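Local coordinates for protein lectin (Trichosanthes anguina, PDB 4HR6) that forms part of a nontoxic, three-chain, carbohydrate-binding seed lectin homologous to type II ribosome-inactivating proteins, at residues B[92-97]-B[104-109]. Numbering follows the deposited sequence.
Sequences ISNLFN and PLSFLV
The 92-96 and 104-109 parts of two consecutive helices pass each other with their axes 9.0 Å apart and their directions 133° from parallel, and they come nearest where the CA atoms of Asn-94 and Ser-106 lie 6.8 Å from each other. At this crossing the amide of Asn-94 gives an N-H from ND2 to OG of Ser-106, with the two atoms 3.0 Å apart and 154° at the hydrogen. The hydroxyl oxygen sits close to the amide plane and only 3.3 Å from CB of Asn-94, so the N-H on the CB side of the amide, pointing away from OD1, makes the bond. Ser-106 holds its OG beside its own backbone N (chi1 -53°), where it gives its hydrogen to the carbonyl oxygen of Leu-102, the residue just before helix 103-119; the hydroxyl is thus used in both directions, as acceptor and as donor. This buried pair lies in the region related to the ribosome-inactivating protein family, where helices 85-96 and 103-119, joined by a short connection, pack in a roughly antiparallel, strongly inclined way near the mixed sheet, with Leu-95 touching Ile-16 of that sheet as well as Leu-103 and Ile-110 of helix 103-119. Beside the polar bridge the interface is apolar. Leu-95 lays both methyls on the same face of the Phe-107 ring, the two side chains crossing at about a right angle: CD2 stands over the centre, 4.3 Å from the centroid and nearly on the ring normal, a CH-pi contact, while CD1 lies above the CE2-CZ rim, 3.8 Å from CE2. CD2 also packs on CB of Ser-106 at 4.0 Å. Phe-107 starts off to one side of the facing helix, and its ring reaches across to the leucine; it further packs against Leu-70 of helix 67-74 and the ring of Phe-41.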
loop_
_atom_site.group_PDB
_atom_site.type_symbol
_atom_site.label_atom_id
_atom_site.label_comp_id
_atom_site.label_asym_id
_atom_site.label_seq_id
_atom_site.Cartn_x
_atom_site.Cartn_y
_atom_site.Cartn_z
ATOM N N ILE B 92 23.804 17.340 -1.150
ATOM C CA ILE B 92 23.422 18.724 -1.298
ATOM C C ILE B 92 24.672 19.580 -1.611
ATOM O O ILE B 92 24.697 20.352 -2.601
ATOM C CB ILE B 92 22.677 19.217 -0.034
ATOM C CG1 ILE B 92 21.316 18.541 0.060
ATOM C CG2 ILE B 92 22.469 20.726 -0.074
ATOM C CD1 ILE B 92 20.600 18.771 1.383
ATOM N N SER B 93 25.725 19.391 -0.815
ATOM C CA SER B 93 26.984 20.113 -1.025
ATOM C C SER B 93 27.563 19.938 -2.402
ATOM O O SER B 93 28.032 20.911 -2.992
ATOM C CB SER B 93 28.035 19.706 0.018
ATOM O OG SER B 93 27.603 20.139 1.300
ATOM N N ASN B 94 27.557 18.701 -2.902
ATOM C CA ASN B 94 28.104 18.421 -4.207
ATOM C C ASN B 94 27.334 19.127 -5.330
ATOM O O ASN B 94 27.937 19.572 -6.313
ATOM C CB ASN B 94 28.093 16.924 -4.495
ATOM C CG ASN B 94 28.981 16.135 -3.562
ATOM O OD1 ASN B 94 30.041 16.592 -3.141
ATOM N ND2 ASN B 94 28.536 14.936 -3.221
ATOM N N LEU B 95 26.004 19.154 -5.208
ATOM C CA LEU B 95 25.162 19.894 -6.147
ATOM C C LEU B 95 25.427 21.390 -6.036
ATOM O O LEU B 95 25.499 22.070 -7.042
ATOM C CB LEU B 95 23.673 19.640 -5.903
ATOM C CG LEU B 95 23.024 18.307 -6.283
ATOM C CD1 LEU B 95 21.552 18.482 -6.646
ATOM C CD2 LEU B 95 23.739 17.607 -7.398
ATOM N N PHE B 96 25.548 21.887 -4.817
ATOM C CA PHE B 96 25.823 23.298 -4.591
ATOM C C PHE B 96 27.123 23.762 -5.241
ATOM O O PHE B 96 27.151 24.837 -5.843
ATOM C CB PHE B 96 25.859 23.614 -3.110
ATOM C CG PHE B 96 26.015 25.079 -2.805
ATOM C CD1 PHE B 96 24.913 25.911 -2.763
ATOM C CD2 PHE B 96 27.265 25.619 -2.552
ATOM C CE1 PHE B 96 25.048 27.254 -2.469
ATOM C CE2 PHE B 96 27.412 26.968 -2.273
ATOM C CZ PHE B 96 26.295 27.787 -2.225
ATOM N N ASN B 97 28.166 22.932 -5.156
ATOM C CA ASN B 97 29.455 23.218 -5.769
ATOM C C ASN B 97 29.511 22.812 -7.223
ATOM O O ASN B 97 30.534 23.017 -7.874
ATOM C CB ASN B 97 30.567 22.463 -5.032
ATOM C CG ASN B 97 30.669 22.859 -3.569
ATOM O OD1 ASN B 97 30.859 22.013 -2.699
ATOM N ND2 ASN B 97 30.534 24.142 -3.295
ATOM N N PRO B 104 26.037 12.625 -10.580
ATOM C CA PRO B 104 25.083 11.529 -10.762
ATOM C C PRO B 104 24.769 10.825 -9.436
ATOM O O PRO B 104 23.618 10.566 -9.115
ATOM C CB PRO B 104 25.813 10.569 -11.708
ATOM C CG PRO B 104 26.878 11.358 -12.354
ATOM C CD PRO B 104 27.227 12.482 -11.442
ATOM N N LEU B 105 25.809 10.535 -8.675
ATOM C CA LEU B 105 25.661 9.898 -7.373
ATOM C C LEU B 105 24.777 10.726 -6.454
ATOM O O LEU B 105 23.863 10.192 -5.815
ATOM C CB LEU B 105 27.035 9.727 -6.729
ATOM C CG LEU B 105 27.024 8.967 -5.402
ATOM C CD1 LEU B 105 27.080 7.478 -5.700
ATOM C CD2 LEU B 105 28.182 9.399 -4.501
ATOM N N SER B 106 25.042 12.027 -6.400
ATOM C CA SER B 106 24.296 12.918 -5.516
ATOM C C SER B 106 22.825 12.988 -5.917
ATOM O O SER B 106 21.965 12.978 -5.046
ATOM C CB SER B 106 24.946 14.298 -5.451
ATOM O OG SER B 106 26.325 14.187 -5.109
ATOM N N PHE B 107 22.538 13.002 -7.225
ATOM C CA PHE B 107 21.151 12.948 -7.688
ATOM C C PHE B 107 20.436 11.649 -7.250
ATOM O O PHE B 107 19.302 11.674 -6.808
ATOM C CB PHE B 107 21.057 13.117 -9.213
ATOM C CG PHE B 107 20.971 14.554 -9.660
ATOM C CD1 PHE B 107 21.879 15.070 -10.565
ATOM C CD2 PHE B 107 19.975 15.384 -9.176
ATOM C CE1 PHE B 107 21.790 16.398 -10.983
ATOM C CE2 PHE B 107 19.885 16.713 -9.581
ATOM C CZ PHE B 107 20.791 17.214 -10.483
ATOM N N LEU B 108 21.112 10.525 -7.374
ATOM C CA LEU B 108 20.558 9.241 -6.924
ATOM C C LEU B 108 20.124 9.261 -5.443
ATOM O O LEU B 108 19.031 8.795 -5.084
ATOM C CB LEU B 108 21.581 8.151 -7.168
ATOM C CG LEU B 108 21.412 7.133 -8.298
ATOM C CD1 LEU B 108 20.306 7.435 -9.270
ATOM C CD2 LEU B 108 22.740 6.895 -9.015
ATOM N N VAL B 109 20.950 9.857 -4.596
ATOM C CA VAL B 109 20.603 10.010 -3.194
ATOM C C VAL B 109 19.368 10.886 -3.009
ATOM O O VAL B 109 18.399 10.510 -2.331
ATOM C CB VAL B 109 21.789 10.593 -2.402
ATOM C CG1 VAL B 109 21.390 10.865 -0.970
ATOM C CG2 VAL B 109 22.987 9.642 -2.440
#